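Local atomic coordinates of fat acid-binding protein (Eubacterium ventriosum, PDB entry 3NYI), a protein that binds stearic acid in the crystal and is probably a fatty-acid-binding protein of the DegV family. Residues Met4-Ser9 with Arg78-Gln83; Glu50-Met55 with Val270-Val275; Pro86-Thr91 with Asp136-Met141; Lys246-Glu251 with Tyr283-Gly288. All blocks are in the same frame, centred on the assembly; numbering follows the deposited sequence.

Contact 1 of 4, residues Met4-Ser9 with Arg78-Gln83; sequences MYKIVS and RSFVEQ
Lys6 bends at its second torsion (chi2 -69°), and this kink lays its aliphatic chain over the ring of Phe80, whose own CG stands anti to the carbonyl carbon (chi1 -71°), turning the ring to the strand that its CB already faces. The pairing belongs to an alpha/beta layer: helix 70-81 packs on one face of the N-terminal sheet, in which strand 6-10 runs between strands 25-33 and 87-91. Lys6 CG lies 3.8 Å from the centroid of the Phe80 ring and 21° off its normal, a CH-pi contact displaced toward the rim. Farther along, Lys6 CD rests 3.6 Å from Phe80 CE1 as the chain crosses the ring. The ammonium end has its own partners: a salt bridge to Asp24 and a cation-pi contact with Phe85. Phe80 also touches Thr26 and Val87, so its ring spans three neighbouring strands. With an alanine in place of Phe80, the lysine methylenes would probably lose their platform and a gap would open over the sheet. Two residues along the strand, Val8 adds an apolar contact, its CG2 meeting Phe80 CE2 obliquely at 4.0 Å.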
# COMPACT_ATOMS: atom_id res chain seq x y z
N MSE A 4 7.91 16.81 -17.58
CA MSE A 4 6.76 16.48 -16.74
C MSE A 4 6.33 15.03 -16.93
O MSE A 4 6.00 14.61 -18.04
CB MSE A 4 5.58 17.41 -17.04
CG MSE A 4 4.37 17.20 -16.13
SE MSE A 4 2.83 18.32 -16.60
CE MSE A 4 1.59 17.68 -15.23
N TYR A 5 6.33 14.29 -15.84
CA TYR A 5 5.93 12.89 -15.87
C TYR A 5 4.50 12.73 -15.40
O TYR A 5 4.01 13.47 -14.55
CB TYR A 5 6.87 12.03 -15.02
CG TYR A 5 8.17 11.74 -15.70
CD1 TYR A 5 9.22 12.65 -15.66
CD2 TYR A 5 8.35 10.56 -16.41
CE1 TYR A 5 10.42 12.39 -16.30
CE2 TYR A 5 9.55 10.29 -17.06
CZ TYR A 5 10.57 11.21 -17.00
OH TYR A 5 11.76 10.93 -17.64
N LYS A 6 3.82 11.75 -15.99
CA LYS A 6 2.53 11.36 -15.48
C LYS A 6 2.70 10.13 -14.60
O LYS A 6 2.99 9.03 -15.09
CB LYS A 6 1.57 11.09 -16.63
CG LYS A 6 1.11 12.34 -17.34
CD LYS A 6 0.20 13.19 -16.46
CE LYS A 6 -0.31 14.41 -17.23
NZ LYS A 6 -1.44 15.09 -16.55
N ILE A 7 2.57 10.33 -13.29
CA ILE A 7 2.69 9.25 -12.32
C ILE A 7 1.37 8.48 -12.21
O ILE A 7 0.30 9.07 -12.07
CB ILE A 7 3.13 9.80 -10.95
CG1 ILE A 7 4.50 10.46 -11.09
CG2 ILE A 7 3.14 8.69 -9.89
CD1 ILE A 7 4.97 11.21 -9.86
N VAL A 8 1.45 7.15 -12.33
CA VAL A 8 0.29 6.28 -12.23
C VAL A 8 0.53 5.23 -11.14
O VAL A 8 1.66 4.80 -10.91
CB VAL A 8 -0.00 5.59 -13.58
CG1 VAL A 8 -1.29 4.73 -13.52
CG2 VAL A 8 -0.08 6.63 -14.72
N SER A 9 -0.53 4.83 -10.44
CA SER A 9 -0.43 3.72 -9.49
C SER A 9 -1.72 2.93 -9.54
O SER A 9 -2.75 3.46 -9.96
CB SER A 9 -0.21 4.23 -8.06
OG SER A 9 -0.14 3.16 -7.12
N ARG A 78 -2.05 4.81 -22.88
CA ARG A 78 -2.26 5.31 -24.23
C ARG A 78 -2.63 6.79 -24.26
O ARG A 78 -2.07 7.56 -25.04
CB ARG A 78 -3.34 4.49 -24.94
CG ARG A 78 -3.09 4.29 -26.42
CD ARG A 78 -4.26 3.59 -27.10
NE ARG A 78 -4.64 2.35 -26.42
CZ ARG A 78 -4.16 1.15 -26.74
NH1 ARG A 78 -3.29 1.01 -27.73
NH2 ARG A 78 -4.57 0.08 -26.07
N SER A 79 -3.56 7.19 -23.40
CA SER A 79 -4.02 8.58 -23.40
C SER A 79 -2.91 9.56 -23.04
O SER A 79 -2.83 10.65 -23.62
CB SER A 79 -5.23 8.75 -22.47
OG SER A 79 -4.84 8.68 -21.11
N PHE A 80 -2.05 9.19 -22.09
CA PHE A 80 -0.92 10.04 -21.75
C PHE A 80 0.12 10.06 -22.87
O PHE A 80 0.61 11.12 -23.26
CB PHE A 80 -0.27 9.59 -20.43
CG PHE A 80 -1.10 9.87 -19.21
CD1 PHE A 80 -1.73 11.10 -19.04
CD2 PHE A 80 -1.24 8.91 -18.22
CE1 PHE A 80 -2.49 11.36 -17.91
CE2 PHE A 80 -2.01 9.17 -17.08
CZ PHE A 80 -2.63 10.40 -16.93
N VAL A 81 0.45 8.88 -23.40
CA VAL A 81 1.49 8.74 -24.43
C VAL A 81 1.18 9.47 -25.74
O VAL A 81 2.07 10.03 -26.38
CB VAL A 81 1.78 7.25 -24.72
CG1 VAL A 81 2.43 7.09 -26.08
CG2 VAL A 81 2.68 6.67 -23.63
N GLU A 82 -0.08 9.48 -26.16
CA GLU A 82 -0.43 10.18 -27.39
C GLU A 82 -0.34 11.69 -27.18
O GLU A 82 -0.35 12.47 -28.14
CB GLU A 82 -1.80 9.76 -27.91
CG GLU A 82 -2.94 9.98 -26.94
CD GLU A 82 -4.20 9.24 -27.35
OE1 GLU A 82 -5.31 9.76 -27.09
OE2 GLU A 82 -4.09 8.14 -27.94
N GLN A 83 -0.25 12.10 -25.92
CA GLN A 83 -0.04 13.51 -25.58
C GLN A 83 1.45 13.83 -25.43
O GLN A 83 1.82 14.97 -25.17
CB GLN A 83 -0.76 13.88 -24.28
CG GLN A 83 -2.27 13.91 -24.37
CD GLN A 83 -2.90 14.25 -23.03
OE1 GLN A 83 -3.10 15.42 -22.70
NE2 GLN A 83 -3.22 13.22 -22.25

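Contact 2 of 4, residues Glu50-Met55 with Val270-Val275; sequences ECYQRM and VAIGIV. With STE (stearic acid), chain C.
Tyr52 and Cys51 of helix 48-57 meet Ile272 and Ile274, the first through a hydrogen bond, the second through apolar packing, and so join the helix to the turn that leads from strand 270-271 into helix 274-280. The polar link is made by Tyr52, which gives its hydroxyl proton to the backbone of Ile272, with OH 2.7 Å from O. The acceptor sits near the plane of the phenol ring, at its edge, whereas the hydroxyl approaches from 55° above the carbonyl plane. Ile272 O also takes a hydrogen bond from Arg48, so two donors grip this buried oxygen, and Arg48 makes a cation-pi contact with the Tyr52 ring as well. Next to it, Gly273 occupies the N-cap position of helix 274-280, and its N is bonded to Asp14.

The apolar part pairs Cys51 with Ile274. Cys51 CB meets Ile274 CG1 at 3.7 Å, and the sulfur, anti to its own backbone nitrogen (chi1 -174°), runs on alongside, with SG 4.0 Å from Ile274 CG2.

Ligand contacts form the third group. The branches of Ile272 divide the work: CG2 lies 3.6 Å from Tyr52 OH, while CD1 comes within 3.6 Å of stearic acid C17. Val275 CG1 touches the other half of the lipid, 3.8 Å from C4. Tyr52 thus stands in a second shell behind Ile272, part of the wall of the stearic acid site, consistent with the fatty-acid-binding pocket of DegV-family proteins.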
# COMPACT_ATOMS: atom_id res chain seq x y z
N GLU A 50 -18.08 1.73 2.22
CA GLU A 50 -19.14 0.75 1.98
C GLU A 50 -18.61 -0.67 2.10
O GLU A 50 -19.26 -1.54 2.66
CB GLU A 50 -19.72 0.88 0.58
CG GLU A 50 -20.29 2.21 0.20
CD GLU A 50 -20.84 2.18 -1.21
OE1 GLU A 50 -20.17 2.70 -2.13
OE2 GLU A 50 -21.92 1.59 -1.41
N CYS A 51 -17.43 -0.89 1.54
CA CYS A 51 -16.83 -2.22 1.58
C CYS A 51 -16.56 -2.66 3.01
O CYS A 51 -16.85 -3.79 3.38
CB CYS A 51 -15.54 -2.25 0.75
SG CYS A 51 -14.82 -3.88 0.58
N TYR A 52 -15.98 -1.77 3.82
CA TYR A 52 -15.71 -2.12 5.20
C TYR A 52 -17.02 -2.47 5.91
O TYR A 52 -17.06 -3.40 6.73
CB TYR A 52 -15.03 -0.95 5.93
CG TYR A 52 -13.50 -0.93 5.83
CD1 TYR A 52 -12.86 -0.37 4.73
CD2 TYR A 52 -12.72 -1.42 6.87
CE1 TYR A 52 -11.45 -0.33 4.67
CE2 TYR A 52 -11.32 -1.37 6.81
CZ TYR A 52 -10.70 -0.83 5.71
OH TYR A 52 -9.31 -0.78 5.66
N GLN A 53 -18.07 -1.73 5.59
CA GLN A 53 -19.38 -1.96 6.20
C GLN A 53 -19.90 -3.37 5.91
O GLN A 53 -20.35 -4.06 6.82
CB GLN A 53 -20.40 -0.92 5.74
CG GLN A 53 -20.56 0.25 6.69
CD GLN A 53 -20.94 -0.16 8.11
OE1 GLN A 53 -21.56 -1.21 8.33
NE2 GLN A 53 -20.56 0.66 9.07
N ARG A 54 -19.85 -3.78 4.64
CA ARG A 54 -20.30 -5.11 4.27
C ARG A 54 -19.60 -6.17 5.12
O ARG A 54 -20.23 -7.11 5.58
CB ARG A 54 -20.06 -5.38 2.78
CG ARG A 54 -20.96 -4.60 1.85
CD ARG A 54 -22.41 -5.05 1.97
NE ARG A 54 -22.55 -6.50 1.79
CZ ARG A 54 -22.64 -7.09 0.60
NH1 ARG A 54 -22.60 -6.38 -0.51
NH2 ARG A 54 -22.77 -8.41 0.53
N MSE A 55 -18.30 -6.01 5.32
CA MSE A 55 -17.56 -6.99 6.12
C MSE A 55 -17.91 -6.92 7.59
O MSE A 55 -17.99 -7.94 8.27
CB MSE A 55 -16.04 -6.84 5.93
CG MSE A 55 -15.58 -7.03 4.50
SE MSE A 55 -13.61 -6.94 4.44
CE MSE A 55 -13.21 -8.75 4.67
N VAL A 270 -2.95 7.02 5.53
CA VAL A 270 -3.98 6.46 4.65
C VAL A 270 -5.13 5.83 5.40
O VAL A 270 -4.95 5.24 6.47
CB VAL A 270 -3.40 5.41 3.68
CG1 VAL A 270 -2.41 6.06 2.71
CG2 VAL A 270 -2.76 4.24 4.46
N ALA A 271 -6.32 5.96 4.83
CA ALA A 271 -7.42 5.10 5.23
C ALA A 271 -7.21 3.83 4.42
O ALA A 271 -7.35 3.83 3.19
CB ALA A 271 -8.76 5.75 4.86
N ILE A 272 -6.83 2.75 5.09
CA ILE A 272 -6.43 1.53 4.40
C ILE A 272 -7.55 1.12 3.45
O ILE A 272 -8.73 1.08 3.84
CB ILE A 272 -6.09 0.44 5.39
CG1 ILE A 272 -4.87 0.87 6.23
CG2 ILE A 272 -5.81 -0.88 4.67
CD1 ILE A 272 -4.66 -0.00 7.44
N GLY A 273 -7.20 0.86 2.20
CA GLY A 273 -8.22 0.65 1.18
C GLY A 273 -8.75 -0.75 1.06
O GLY A 273 -8.30 -1.68 1.74
N ILE A 274 -9.72 -0.89 0.16
CA ILE A 274 -10.36 -2.15 -0.17
C ILE A 274 -9.39 -3.27 -0.52
O ILE A 274 -9.54 -4.39 -0.05
CB ILE A 274 -11.32 -1.91 -1.35
CG1 ILE A 274 -12.50 -1.05 -0.89
CG2 ILE A 274 -11.77 -3.24 -1.95
CD1 ILE A 274 -13.50 -0.68 -2.01
N VAL A 275 -8.39 -2.97 -1.35
CA VAL A 275 -7.42 -4.01 -1.75
C VAL A 275 -6.82 -4.73 -0.51
O VAL A 275 -6.78 -5.96 -0.45
CB VAL A 275 -6.29 -3.45 -2.62
CG1 VAL A 275 -5.22 -4.52 -2.89
CG2 VAL A 275 -6.85 -2.89 -3.93
C1 STE C . -5.41 -9.06 -6.44
O1 STE C . -4.64 -9.20 -7.34
O2 STE C . -6.39 -9.75 -6.40
C2 STE C . -5.03 -8.17 -5.24
C3 STE C . -4.50 -9.04 -4.07
C4 STE C . -4.24 -8.15 -2.83
C5 STE C . -3.48 -8.93 -1.73
C6 STE C . -3.28 -8.04 -0.49
C7 STE C . -2.61 -8.82 0.67
C8 STE C . -2.29 -7.83 1.82
C9 STE C . -1.65 -8.56 3.02
C10 STE C . -1.44 -7.53 4.17
C11 STE C . -0.22 -6.66 3.83
C12 STE C . -0.45 -5.14 3.94
C13 STE C . -1.58 -4.71 4.88
C14 STE C . -1.02 -3.55 5.76
C15 STE C . -2.16 -2.78 6.46
C16 STE C . -1.54 -1.90 7.58
C17 STE C . -1.10 -0.54 7.00
C18 STE C . -0.64 0.41 8.12

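Contact 3 of 4, residues Pro86-Thr91 with Asp136-Met141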
# COMPACT_ATOMS: atom_id res chain seq x y z
N PRO A 86 5.77 11.21 -20.82
CA PRO A 86 6.41 9.99 -20.32
C PRO A 86 5.58 9.49 -19.13
O PRO A 86 5.01 10.30 -18.41
CB PRO A 86 7.78 10.47 -19.83
CG PRO A 86 7.92 11.87 -20.31
CD PRO A 86 6.55 12.41 -20.48
N VAL A 87 5.52 8.18 -18.93
CA VAL A 87 4.67 7.62 -17.88
C VAL A 87 5.49 6.81 -16.89
O VAL A 87 6.35 6.03 -17.28
CB VAL A 87 3.58 6.70 -18.49
CG1 VAL A 87 2.84 5.94 -17.39
CG2 VAL A 87 2.61 7.50 -19.34
N VAL A 88 5.22 6.99 -15.60
CA VAL A 88 5.79 6.11 -14.59
C VAL A 88 4.68 5.48 -13.76
O VAL A 88 3.88 6.18 -13.17
CB VAL A 88 6.74 6.87 -13.62
CG1 VAL A 88 7.42 5.88 -12.72
CG2 VAL A 88 7.76 7.66 -14.41
N CYS A 89 4.66 4.16 -13.72
CA CYS A 89 3.55 3.44 -13.11
C CYS A 89 3.98 2.51 -11.97
O CYS A 89 4.80 1.62 -12.19
CB CYS A 89 2.83 2.64 -14.20
SG CYS A 89 1.45 1.66 -13.61
N PHE A 90 3.43 2.73 -10.77
CA PHE A 90 3.74 1.89 -9.60
C PHE A 90 2.63 0.88 -9.33
O PHE A 90 1.45 1.20 -9.43
CB PHE A 90 3.89 2.75 -8.34
CG PHE A 90 5.04 3.70 -8.40
CD1 PHE A 90 6.25 3.37 -7.80
CD2 PHE A 90 4.91 4.93 -9.03
CE1 PHE A 90 7.32 4.25 -7.84
CE2 PHE A 90 5.97 5.82 -9.07
CZ PHE A 90 7.18 5.48 -8.47
N THR A 91 3.00 -0.33 -8.95
CA THR A 91 2.00 -1.33 -8.63
C THR A 91 2.31 -1.93 -7.27
O THR A 91 3.42 -1.81 -6.75
CB THR A 91 1.97 -2.50 -9.64
OG1 THR A 91 3.17 -3.28 -9.51
CG2 THR A 91 1.89 -1.98 -11.06
N ASP A 136 5.25 8.95 -2.98
CA ASP A 136 5.52 10.29 -2.47
C ASP A 136 7.02 10.65 -2.51
O ASP A 136 7.36 11.79 -2.81
CB ASP A 136 4.94 10.47 -1.07
CG ASP A 136 5.10 11.89 -0.56
OD1 ASP A 136 4.58 12.82 -1.22
OD2 ASP A 136 5.77 12.06 0.48
N GLN A 137 7.90 9.71 -2.23
CA GLN A 137 9.33 10.00 -2.38
C GLN A 137 9.62 10.34 -3.84
O GLN A 137 10.37 11.26 -4.13
CB GLN A 137 10.21 8.84 -1.91
CG GLN A 137 10.28 8.71 -0.39
CD GLN A 137 10.93 9.92 0.27
OE1 GLN A 137 12.01 10.34 -0.13
NE2 GLN A 137 10.26 10.51 1.27
N PHE A 138 9.00 9.60 -4.77
CA PHE A 138 9.20 9.85 -6.19
C PHE A 138 8.65 11.22 -6.58
O PHE A 138 9.30 11.98 -7.30
CB PHE A 138 8.53 8.75 -7.04
CG PHE A 138 9.17 8.58 -8.38
CD1 PHE A 138 10.32 7.82 -8.52
CD2 PHE A 138 8.64 9.20 -9.51
CE1 PHE A 138 10.94 7.67 -9.74
CE2 PHE A 138 9.24 9.06 -10.74
CZ PHE A 138 10.39 8.29 -10.86
N VAL A 139 7.45 11.53 -6.11
CA VAL A 139 6.85 12.85 -6.35
C VAL A 139 7.76 13.96 -5.82
O VAL A 139 7.97 14.97 -6.49
CB VAL A 139 5.45 12.96 -5.70
CG1 VAL A 139 4.99 14.43 -5.67
CG2 VAL A 139 4.44 12.07 -6.43
N ARG A 140 8.30 13.75 -4.62
CA ARG A 140 9.24 14.71 -4.03
C ARG A 140 10.48 14.93 -4.90
O ARG A 140 10.86 16.07 -5.18
CB ARG A 140 9.68 14.26 -2.64
CG ARG A 140 8.60 14.31 -1.59
CD ARG A 140 9.10 13.69 -0.29
NE ARG A 140 8.05 13.64 0.72
CZ ARG A 140 8.19 14.10 1.96
NH1 ARG A 140 9.35 14.63 2.34
NH2 ARG A 140 7.19 14.02 2.82
N MSE A 141 11.10 13.84 -5.34
CA MSE A 141 12.32 13.93 -6.14
C MSE A 141 12.13 14.73 -7.41
O MSE A 141 12.94 15.61 -7.73
CB MSE A 141 12.92 12.54 -6.42
CG MSE A 141 13.47 11.86 -5.15
SE MSE A 141 14.41 10.18 -5.51
CE MSE A 141 12.85 9.01 -5.67
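The rings of Phe90 and Phe138 form a T-shaped (edge-to-face) pair, in which Phe90 supplies the edge and Phe138 the face. Their planes stand at 72° and their centroids 5.5 Å apart. Phe90 CZ points into the inner end of the other ring, 3.7 Å from Phe138 CG, and is also 3.8 Å from Phe138 CB, so the contact bears on the base of that side chain rather than on its far rim. Val88 and Phe138 point at each other head-on from strand and helix: the valine methyls CG1 and CG2 are equally near Phe138 CE2, each at 4.2 Å, CG1 meeting the ring obliquely. With CG anti to the backbone nitrogen (chi1 -154°), the Phe138 ring is carried from the helix toward both strand residues.

This is helix-on-sheet packing in the N-terminal alpha/beta domain. Val88 and Phe90 alternate along strand 87-91 with Val87 and Cys89, whose side chains face helix 70-81, so the sheet is sandwiched between that helix and helix 128-143. Phe148 and Ala151 of helix 148-161 also pack on Phe138. Replacing Phe138 by an alanine would probably open a gap between sheet and helices and deprive the Phe90 edge of the face it meets. On the same helix, Arg140 NE reaches back one turn to Asp136 OD2 in a salt bridge of 2.8 Å, and Arg140 NH2 reaches Asp265.

Contact 4 of 4, residues Lys246-Glu251 with Tyr283-Gly288; sequences KEEGFE and YPIGLG. With STE (stearic acid), chain C.
Glu248 and Ile285 cross at a slant where helix 246-260 packs on a mixed sheet, in the C-terminal alpha/beta domain. The helix is the connection of a beta-alpha-beta crossover, leading from strand 236-242 to the parallel strand 270-271, and it lies against strand 285-291 on the other side of strand 236-242. Both side chains leave their backbones toward the partner segment. Ile285 has CG1 anti to the backbone nitrogen (chi1 -175°), which sends CD1 forward to the helix while CG2 takes the crowded position between nitrogen and carbonyl carbon. Glu248 is extended beyond CG and slants across the CD1 methyl: Ile285 CD1 is 3.8 Å from Glu248 CG and equally far from the carboxylate carbon, Glu248 CD. Glu248 OE1 is also close to this methyl, at 3.9 Å, while OE2 forms salt bridges to Arg213 and Lys217 of helix 213-231. Ile285 also packs on these two residues, so its side chain borders a small cluster of charges that probably offset one another. Beside the glutamate, Gly249 CA approaches Ile285 CD1 to 4.2 Å, bringing helix backbone directly onto the methyl.

The next strand residue belongs to the lipid site. At Gly286 the strand backbone meets the end of the stearic acid, whose terminal methyl C18 lies 3.4 Å from Gly286 C.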
# COMPACT_ATOMS: atom_id res chain seq x y z
N LYS A 246 -12.02 5.02 12.43
CA LYS A 246 -11.22 6.22 12.22
C LYS A 246 -10.71 6.85 13.52
O LYS A 246 -9.58 7.35 13.57
CB LYS A 246 -12.00 7.25 11.40
CG LYS A 246 -12.43 6.73 10.04
CD LYS A 246 -12.87 7.86 9.12
CE LYS A 246 -13.29 7.33 7.75
NZ LYS A 246 -14.53 6.48 7.81
N GLU A 247 -11.54 6.82 14.56
CA GLU A 247 -11.18 7.41 15.85
C GLU A 247 -9.98 6.72 16.46
O GLU A 247 -9.08 7.36 17.02
CB GLU A 247 -12.34 7.33 16.84
CG GLU A 247 -13.64 7.89 16.34
CD GLU A 247 -13.47 9.23 15.66
OE1 GLU A 247 -12.65 10.04 16.15
OE2 GLU A 247 -14.14 9.46 14.64
N GLU A 248 -9.99 5.39 16.36
CA GLU A 248 -8.87 4.59 16.83
C GLU A 248 -7.63 5.00 16.06
O GLU A 248 -6.55 5.16 16.63
CB GLU A 248 -9.14 3.10 16.64
CG GLU A 248 -8.02 2.22 17.17
CD GLU A 248 -8.16 0.75 16.81
OE1 GLU A 248 -8.65 0.45 15.70
OE2 GLU A 248 -7.76 -0.11 17.63
N GLY A 249 -7.80 5.18 14.75
CA GLY A 249 -6.71 5.64 13.91
C GLY A 249 -6.09 6.94 14.39
O GLY A 249 -4.87 7.03 14.55
N PHE A 250 -6.92 7.95 14.62
CA PHE A 250 -6.40 9.25 15.06
C PHE A 250 -5.70 9.13 16.41
O PHE A 250 -4.67 9.76 16.63
CB PHE A 250 -7.53 10.29 15.16
CG PHE A 250 -8.29 10.48 13.89
CD1 PHE A 250 -7.62 10.55 12.67
CD2 PHE A 250 -9.67 10.62 13.90
CE1 PHE A 250 -8.33 10.72 11.49
CE2 PHE A 250 -10.37 10.80 12.73
CZ PHE A 250 -9.70 10.85 11.52
N GLU A 251 -6.27 8.33 17.29
CA GLU A 251 -5.69 8.12 18.61
C GLU A 251 -4.38 7.36 18.48
O GLU A 251 -3.41 7.63 19.19
CB GLU A 251 -6.66 7.32 19.49
CG GLU A 251 -6.14 7.03 20.90
CD GLU A 251 -6.97 5.99 21.64
OE1 GLU A 251 -7.30 4.94 21.05
OE2 GLU A 251 -7.27 6.21 22.84
N TYR A 283 -10.24 -4.64 10.40
CA TYR A 283 -9.56 -4.00 11.55
C TYR A 283 -8.03 -3.91 11.50
O TYR A 283 -7.38 -4.07 12.53
CB TYR A 283 -10.00 -4.68 12.85
CG TYR A 283 -11.50 -4.77 12.95
CD1 TYR A 283 -12.28 -3.63 13.03
CD2 TYR A 283 -12.14 -6.00 12.93
CE1 TYR A 283 -13.66 -3.71 13.10
CE2 TYR A 283 -13.52 -6.09 13.00
CZ TYR A 283 -14.27 -4.94 13.09
OH TYR A 283 -15.64 -5.03 13.16
N PRO A 284 -7.44 -3.60 10.33
CA PRO A 284 -5.99 -3.43 10.34
C PRO A 284 -5.60 -2.07 10.92
O PRO A 284 -6.37 -1.12 10.78
CB PRO A 284 -5.63 -3.45 8.85
CG PRO A 284 -6.90 -3.02 8.12
CD PRO A 284 -8.06 -3.10 9.09
N ILE A 285 -4.44 -1.98 11.55
CA ILE A 285 -3.95 -0.69 12.03
C ILE A 285 -2.44 -0.76 12.18
O ILE A 285 -1.90 -1.78 12.59
CB ILE A 285 -4.62 -0.28 13.35
CG1 ILE A 285 -4.17 1.14 13.76
CG2 ILE A 285 -4.33 -1.30 14.45
CD1 ILE A 285 -5.11 1.81 14.75
N GLY A 286 -1.75 0.30 11.80
CA GLY A 286 -0.30 0.22 11.80
C GLY A 286 0.34 1.46 11.25
O GLY A 286 -0.31 2.49 11.07
N LEU A 287 1.64 1.36 11.00
CA LEU A 287 2.39 2.49 10.49
C LEU A 287 3.38 2.01 9.44
O LEU A 287 3.78 0.84 9.45
CB LEU A 287 3.13 3.23 11.63
CG LEU A 287 4.27 2.48 12.32
CD1 LEU A 287 5.31 3.46 12.84
CD2 LEU A 287 3.74 1.63 13.46
N GLY A 288 3.72 2.90 8.52
CA GLY A 288 4.72 2.64 7.51
C GLY A 288 5.83 3.66 7.61
O GLY A 288 5.63 4.79 8.07
C1 STE C . -5.41 -9.06 -6.44
O1 STE C . -4.64 -9.20 -7.34
O2 STE C . -6.39 -9.75 -6.40
C2 STE C . -5.03 -8.17 -5.24
C3 STE C . -4.50 -9.04 -4.07
C4 STE C . -4.24 -8.15 -2.83
C5 STE C . -3.48 -8.93 -1.73
C6 STE C . -3.28 -8.04 -0.49
C7 STE C . -2.61 -8.82 0.67
C8 STE C . -2.29 -7.83 1.82
C9 STE C . -1.65 -8.56 3.02
C10 STE C . -1.44 -7.53 4.17
C11 STE C . -0.22 -6.66 3.83
C12 STE C . -0.45 -5.14 3.94
C13 STE C . -1.58 -4.71 4.88
C14 STE C . -1.02 -3.55 5.76
C15 STE C . -2.16 -2.78 6.46
C16 STE C . -1.54 -1.90 7.58
C17 STE C . -1.10 -0.54 7.00
C18 STE C . -0.64 0.41 8.12

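Overall arrangement
Contacts 1 and 3 share the N-terminal sheet: strands 6-10 and 87-91 are neighbours, paired by probable hydrogen bonds between Val8 and both Val88 and Phe90. Contact 1, only partly buried, lays a charged residue's methylenes on a ring; buried contact 3 pairs two aromatic rings. Contacts 2 and 4 belong to the other sheet, about 13 Å apart between centres, and meet where Ile272 CD1 packs 3.8 Å from Pro284 CG. Both are buried and both reach the stearic acid, yet contact 2 has a hydrogen bond across it and contact 4 relies on aliphatic packing beside salt bridges that reach to a third element, helix 213-231. Contacts 1 and 4 are farthest apart, about 33 Å between centres.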